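Local coordinates for protein UDP-N-acetylglucosamine pyrophosphorylase (PDB 3OC9) that probably makes UDP-N-acetylglucosamine and diphosphate from UTP and N-acetyl-alpha-D-glucosamine 1-phosphate, at residues 31-42 and 92-100. Residues are numbered along the deposited sequence; the frame is centred on the assembly and turned at random.
Sequences ISQGKTALITPA and VMIHWFLMT. Unlike the reference sequence in segment 31-42: P41 (reference Leu).
The indole of W96 reaches across to strand 36-41 and gives its NE1 hydrogen to OG1 of T40, 3.0 Å away, in a nearly straight bond (168°) lying in the ring plane. T40 meets it because chi1 of 62° sets OG1 between its own backbone N and carbonyl carbon. L38 runs beside W96, both with CG anti to the backbone N (chi1 near 180°), and CD2 of L38 sits over the five-membered ring of W96 in a CH-pi contact, 3.9 Å from the centroid. The indole is thus packed on one face and tethered at its edge. Helix 68-87 packs here too, T72 against L38 and S73 against W96. Strands 36-41 and 95-100 are parallel neighbours, linked through helix 68-87, in the central sheet of the GT-A-like nucleotidyltransferase fold. L38 and T40 each use N and O to bond the flanking residues H95, F97 and M99, for example F97 N to L38 O at 2.9 Å; A42 N to M99 O continues the pairing. On the other face F97 turns the edge of its ring to A37, F97 CE2 lying 3.7 Å from A37 CB, while H126 of strand 125-134 meets the rings of F97 and H95 and is hydrogen-bonded through NE2 to H95 ND1. Before L38 the direct backbone bonding gives way to two bridging waters: one joins I31 O, T36 N and M93 O, the other T36 O, M93 O and H95 N. Beside them CG2 of I31 touches V92 CG1 (3.9 Å) and I94 CG1 (4.0 Å), just before the Schellman turn at G34 that ends helix 21-32.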
ATOM      1  N   ILE A  31       8.374 -11.941  13.097  1.00 23.29           N
ATOM      2  CA  ILE A  31       7.769 -10.754  13.730  1.00 22.55           C
ATOM      3  C   ILE A  31       8.124 -10.726  15.239  1.00 23.59           C
ATOM      4  O   ILE A  31       8.551  -9.691  15.756  1.00 22.72           O
ATOM      5  CB  ILE A  31       6.215 -10.701  13.543  1.00 22.46           C
ATOM      6  CG1 ILE A  31       5.826 -10.425  12.073  1.00 20.17           C
ATOM      7  CG2 ILE A  31       5.564  -9.651  14.486  1.00 22.58           C
ATOM      8  CD1 ILE A  31       4.361 -10.788  11.741  1.00 21.87           C
ATOM      9  N   SER A  32       7.980 -11.874  15.911  1.00 24.56           N
ATOM     10  CA  SER A  32       8.298 -11.995  17.359  1.00 26.44           C
ATOM     11  C   SER A  32       9.765 -11.685  17.729  1.00 27.12           C
ATOM     12  O   SER A  32      10.039 -11.220  18.853  1.00 28.58           O
ATOM     13  CB  SER A  32       7.881 -13.387  17.907  1.00 27.29           C
ATOM     14  OG  SER A  32       8.896 -14.357  17.657  1.00 29.73           O
ATOM     15  N   GLN A  33      10.695 -11.932  16.798  1.00 27.45           N
ATOM     16  CA  GLN A  33      12.139 -11.679  16.983  1.00 28.13           C
ATOM     17  C   GLN A  33      12.569 -10.231  16.679  1.00 27.73           C
ATOM     18  O   GLN A  33      13.761  -9.898  16.765  1.00 28.49           O
ATOM     19  CB  GLN A  33      12.974 -12.664  16.139  1.00 28.36           C
ATOM     20  CG  GLN A  33      12.932 -14.125  16.631  1.00 30.05           C
ATOM     21  CD  GLN A  33      13.436 -15.141  15.590  1.00 35.60           C
ATOM     22  OE1 GLN A  33      13.654 -14.814  14.422  1.00 37.32           O
ATOM     23  NE2 GLN A  33      13.620 -16.385  16.022  1.00 38.09           N
ATOM     24  N   GLY A  34      11.600  -9.378  16.343  1.00 26.96           N
ATOM     25  CA  GLY A  34      11.869  -7.977  15.962  1.00 26.45           C
ATOM     26  C   GLY A  34      12.542  -7.809  14.603  1.00 25.99           C
ATOM     27  O   GLY A  34      13.311  -6.860  14.383  1.00 26.10           O
ATOM     28  N   LYS A  35      12.246  -8.718  13.674  1.00 25.17           N
ATOM     29  CA  LYS A  35      12.929  -8.718  12.369  1.00 24.66           C
ATOM     30  C   LYS A  35      12.094  -8.138  11.205  1.00 23.24           C
ATOM     31  O   LYS A  35      12.495  -8.291  10.051  1.00 22.70           O
ATOM     32  CB  LYS A  35      13.438 -10.128  12.025  1.00 25.92           C
ATOM     33  CG  LYS A  35      14.512 -10.677  13.013  1.00 28.53           C
ATOM     34  CD  LYS A  35      15.003 -12.064  12.591  1.00 34.59           C
ATOM     35  CE  LYS A  35      16.108 -12.585  13.509  1.00 40.19           C
ATOM     36  NZ  LYS A  35      16.818 -13.744  12.888  1.00 43.19           N
ATOM     37  N   THR A  36      10.968  -7.469  11.508  1.00 22.31           N
ATOM     38  CA  THR A  36      10.048  -6.936  10.455  1.00 21.57           C
ATOM     39  C   THR A  36       9.677  -5.447  10.630  1.00 21.05           C
ATOM     40  O   THR A  36       9.747  -4.916  11.749  1.00 22.57           O
ATOM     41  CB  THR A  36       8.708  -7.760  10.341  1.00 21.09           C
ATOM     42  OG1 THR A  36       7.847  -7.504  11.475  1.00 20.38           O
ATOM     43  CG2 THR A  36       8.975  -9.271  10.184  1.00 21.70           C
ATOM     44  N   ALA A  37       9.250  -4.796   9.535  1.00 20.11           N
ATOM     45  CA  ALA A  37       8.793  -3.385   9.551  1.00 18.41           C
ATOM     46  C   ALA A  37       7.733  -3.091   8.480  1.00 17.85           C
ATOM     47  O   ALA A  37       7.635  -3.835   7.477  1.00 17.93           O
ATOM     48  CB  ALA A  37      10.010  -2.414   9.358  1.00 18.54           C
ATOM     49  N   LEU A  38       6.975  -1.997   8.679  1.00 17.44           N
ATOM     50  CA  LEU A  38       6.008  -1.465   7.687  1.00 17.30           C
ATOM     51  C   LEU A  38       6.512  -0.120   7.107  1.00 17.94           C
ATOM     52  O   LEU A  38       7.048   0.703   7.860  1.00 17.57           O
ATOM     53  CB  LEU A  38       4.615  -1.239   8.347  1.00 17.13           C
ATOM     54  CG  LEU A  38       3.478  -0.778   7.418  1.00 17.80           C
ATOM     55  CD1 LEU A  38       3.089  -1.903   6.406  1.00 19.34           C
ATOM     56  CD2 LEU A  38       2.171  -0.314   8.151  1.00 18.13           C
ATOM     57  N   ILE A  39       6.347   0.087   5.788  1.00 17.02           N
ATOM     58  CA  ILE A  39       6.698   1.374   5.126  1.00 18.64           C
ATOM     59  C   ILE A  39       5.475   1.898   4.356  1.00 19.34           C
ATOM     60  O   ILE A  39       4.958   1.177   3.501  1.00 19.17           O
ATOM     61  CB  ILE A  39       7.894   1.226   4.118  1.00 17.99           C
ATOM     62  CG1 ILE A  39       9.185   0.742   4.836  1.00 17.98           C
ATOM     63  CG2 ILE A  39       8.129   2.599   3.390  1.00 17.72           C
ATOM     64  CD1 ILE A  39      10.352   0.316   3.877  1.00 19.33           C
ATOM     65  N   THR A  40       4.996   3.120   4.662  1.00 20.31           N
ATOM     66  CA  THR A  40       3.881   3.716   3.864  1.00 23.11           C
ATOM     67  C   THR A  40       4.058   5.223   3.582  1.00 24.96           C
ATOM     68  O   THR A  40       4.783   5.907   4.303  1.00 24.29           O
ATOM     69  CB  THR A  40       2.482   3.518   4.520  1.00 24.28           C
ATOM     70  OG1 THR A  40       2.459   4.181   5.774  1.00 23.83           O
ATOM     71  CG2 THR A  40       2.105   2.007   4.736  1.00 24.68           C
ATOM     72  N   PRO A  41       3.384   5.755   2.540  1.00 27.09           N
ATOM     73  CA  PRO A  41       3.287   7.238   2.441  1.00 28.80           C
ATOM     74  C   PRO A  41       2.096   7.818   3.233  1.00 30.76           C
ATOM     75  O   PRO A  41       1.082   7.131   3.436  1.00 31.02           O
ATOM     76  CB  PRO A  41       3.085   7.469   0.950  1.00 29.24           C
ATOM     77  CG  PRO A  41       2.408   6.176   0.428  1.00 29.03           C
ATOM     78  CD  PRO A  41       2.627   5.075   1.464  1.00 27.63           C
ATOM     79  N   ALA A  42       2.201   9.072   3.678  1.00 31.34           N
ATOM     80  CA  ALA A  42       1.077   9.726   4.360  1.00 33.14           C
ATOM     81  C   ALA A  42      -0.044  10.060   3.370  1.00 34.48           C
ATOM     82  O   ALA A  42      -1.241  10.191   3.752  1.00 32.70           O
ATOM     83  CB  ALA A  42       1.549  10.979   5.070  1.00 33.59           C
ATOM     84  N   VAL A  92       6.641  -7.556  21.899  1.00 32.21           N
ATOM     85  CA  VAL A  92       6.863  -7.698  20.449  1.00 29.17           C
ATOM     86  C   VAL A  92       6.563  -6.347  19.772  1.00 27.48           C
ATOM     87  O   VAL A  92       5.496  -5.762  20.009  1.00 25.80           O
ATOM     88  CB  VAL A  92       5.985  -8.846  19.871  1.00 29.40           C
ATOM     89  CG1 VAL A  92       5.961  -8.832  18.318  1.00 28.01           C
ATOM     90  CG2 VAL A  92       6.472 -10.208  20.380  1.00 29.13           C
ATOM     91  N   MET A  93       7.496  -5.859  18.942  1.00 26.44           N
ATOM     92  CA  MET A  93       7.365  -4.519  18.314  1.00 25.94           C
ATOM     93  C   MET A  93       7.565  -4.539  16.789  1.00 24.43           C
ATOM     94  O   MET A  93       8.569  -5.072  16.316  1.00 25.39           O
ATOM     95  CB  MET A  93       8.340  -3.511  18.982  1.00 26.45           C
ATOM     96  CG  MET A  93       8.201  -2.043  18.510  1.00 28.34           C
ATOM     97  SD  MET A  93       9.069  -0.794  19.526  1.00 27.45           S
ATOM     98  CE  MET A  93       8.008  -0.722  20.950  1.00 28.40           C
ATOM     99  N   ILE A  94       6.613  -3.964  16.046  1.00 23.05           N
ATOM    100  CA  ILE A  94       6.779  -3.678  14.593  1.00 21.77           C
ATOM    101  C   ILE A  94       7.010  -2.165  14.349  1.00 21.60           C
ATOM    102  O   ILE A  94       6.091  -1.376  14.520  1.00 21.35           O
ATOM    103  CB  ILE A  94       5.531  -4.158  13.747  1.00 20.94           C
ATOM    104  CG1 ILE A  94       5.265  -5.655  13.940  1.00 20.98           C
ATOM    105  CG2 ILE A  94       5.736  -3.823  12.223  1.00 21.35           C
ATOM    106  CD1 ILE A  94       3.862  -6.111  13.369  1.00 21.27           C
ATOM    107  N   HIS A  95       8.221  -1.764  13.949  1.00 20.60           N
ATOM    108  CA  HIS A  95       8.513  -0.346  13.635  1.00 21.20           C
ATOM    109  C   HIS A  95       7.821   0.084  12.304  1.00 20.57           C
ATOM    110  O   HIS A  95       7.744  -0.722  11.367  1.00 20.44           O
ATOM    111  CB  HIS A  95      10.048  -0.104  13.612  1.00 21.66           C
ATOM    112  CG  HIS A  95      10.681  -0.075  14.983  1.00 22.74           C
ATOM    113  ND1 HIS A  95      10.699   1.058  15.770  1.00 23.70           N
ATOM    114  CD2 HIS A  95      11.269  -1.052  15.720  1.00 24.36           C
ATOM    115  CE1 HIS A  95      11.287   0.786  16.925  1.00 24.17           C
ATOM    116  NE2 HIS A  95      11.631  -0.492  16.929  1.00 25.67           N
ATOM    117  N   TRP A  96       7.319   1.330  12.245  1.00 19.89           N
ATOM    118  CA  TRP A  96       6.531   1.879  11.112  1.00 19.08           C
ATOM    119  C   TRP A  96       7.182   3.181  10.615  1.00 19.24           C
ATOM    120  O   TRP A  96       7.273   4.159  11.378  1.00 19.02           O
ATOM    121  CB  TRP A  96       5.069   2.137  11.567  1.00 19.15           C
ATOM    122  CG  TRP A  96       4.072   2.677  10.524  1.00 18.51           C
ATOM    123  CD1 TRP A  96       4.269   2.823   9.155  1.00 19.66           C
ATOM    124  CD2 TRP A  96       2.729   3.120  10.779  1.00 19.21           C
ATOM    125  NE1 TRP A  96       3.115   3.336   8.568  1.00 19.51           N
ATOM    126  CE2 TRP A  96       2.165   3.526   9.536  1.00 18.46           C
ATOM    127  CE3 TRP A  96       1.944   3.211  11.942  1.00 20.22           C
ATOM    128  CZ2 TRP A  96       0.849   4.016   9.423  1.00 19.21           C
ATOM    129  CZ3 TRP A  96       0.617   3.699  11.833  1.00 21.45           C
ATOM    130  CH2 TRP A  96       0.086   4.086  10.572  1.00 19.98           C
ATOM    131  N   PHE A  97       7.638   3.177   9.353  1.00 18.37           N
ATOM    132  CA  PHE A  97       8.320   4.339   8.736  1.00 19.60           C
ATOM    133  C   PHE A  97       7.326   5.006   7.754  1.00 20.01           C
ATOM    134  O   PHE A  97       6.843   4.351   6.812  1.00 19.14           O
ATOM    135  CB  PHE A  97       9.633   3.868   8.047  1.00 20.18           C
ATOM    136  CG  PHE A  97      10.561   3.109   8.985  1.00 21.74           C
ATOM    137  CD1 PHE A  97      11.374   3.804   9.903  1.00 21.41           C
ATOM    138  CD2 PHE A  97      10.607   1.716   8.973  1.00 21.97           C
ATOM    139  CE1 PHE A  97      12.203   3.111  10.809  1.00 22.30           C
ATOM    140  CE2 PHE A  97      11.445   1.004   9.866  1.00 22.77           C
ATOM    141  CZ  PHE A  97      12.249   1.714  10.789  1.00 21.91           C
ATOM    142  N   LEU A  98       7.028   6.293   7.992  1.00 19.69           N
ATOM    143  CA  LEU A  98       5.998   7.015   7.230  0.70 20.60           C
ATOM    144  C   LEU A  98       6.622   8.141   6.423  1.00 20.88           C
ATOM    145  O   LEU A  98       7.137   9.109   6.991  1.00 21.32           O
ATOM    146  CB  LEU A  98       4.926   7.599   8.164  0.70 21.07           C
ATOM    147  CG  LEU A  98       3.991   6.626   8.861  0.70 23.62           C
ATOM    148  CD1 LEU A  98       4.573   6.290  10.213  0.70 26.07           C
ATOM    149  CD2 LEU A  98       2.593   7.254   9.006  0.70 27.26           C
ATOM    150  N   MET A  99       6.576   8.010   5.092  1.00 20.51           N
ATOM    151  CA  MET A  99       7.200   9.026   4.196  1.00 21.33           C
ATOM    152  C   MET A  99       6.307  10.253   3.975  1.00 21.86           C
ATOM    153  O   MET A  99       5.143  10.124   3.564  1.00 21.57           O
ATOM    154  CB  MET A  99       7.609   8.412   2.839  1.00 20.19           C
ATOM    155  CG  MET A  99       8.476   9.349   1.964  1.00 22.63           C
ATOM    156  SD  MET A  99       9.278   8.559   0.516  1.00 27.33           S
ATOM    157  CE  MET A  99       7.875   8.238  -0.524  1.00 26.88           C
ATOM    158  N   THR A 100       6.876  11.427   4.280  1.00 22.94           N
ATOM    159  CA  THR A 100       6.159  12.696   4.127  0.70 23.84           C
ATOM    160  C   THR A 100       7.086  13.734   3.462  1.00 24.37           C
ATOM    161  O   THR A 100       7.986  13.351   2.697  1.00 24.18           O
ATOM    162  CB  THR A 100       5.515  13.197   5.464  0.70 23.85           C
ATOM    163  OG1 THR A 100       4.744  14.382   5.219  0.70 26.77           O
ATOM    164  CG2 THR A 100       6.558  13.477   6.529  0.70 24.43           C
TER
HETATM  165  O   HOH W   1       9.072  -7.416  14.113  1.00 18.24           O
HETATM  166  O   HOH W   2      10.420  -4.128  14.240  1.00 19.80           O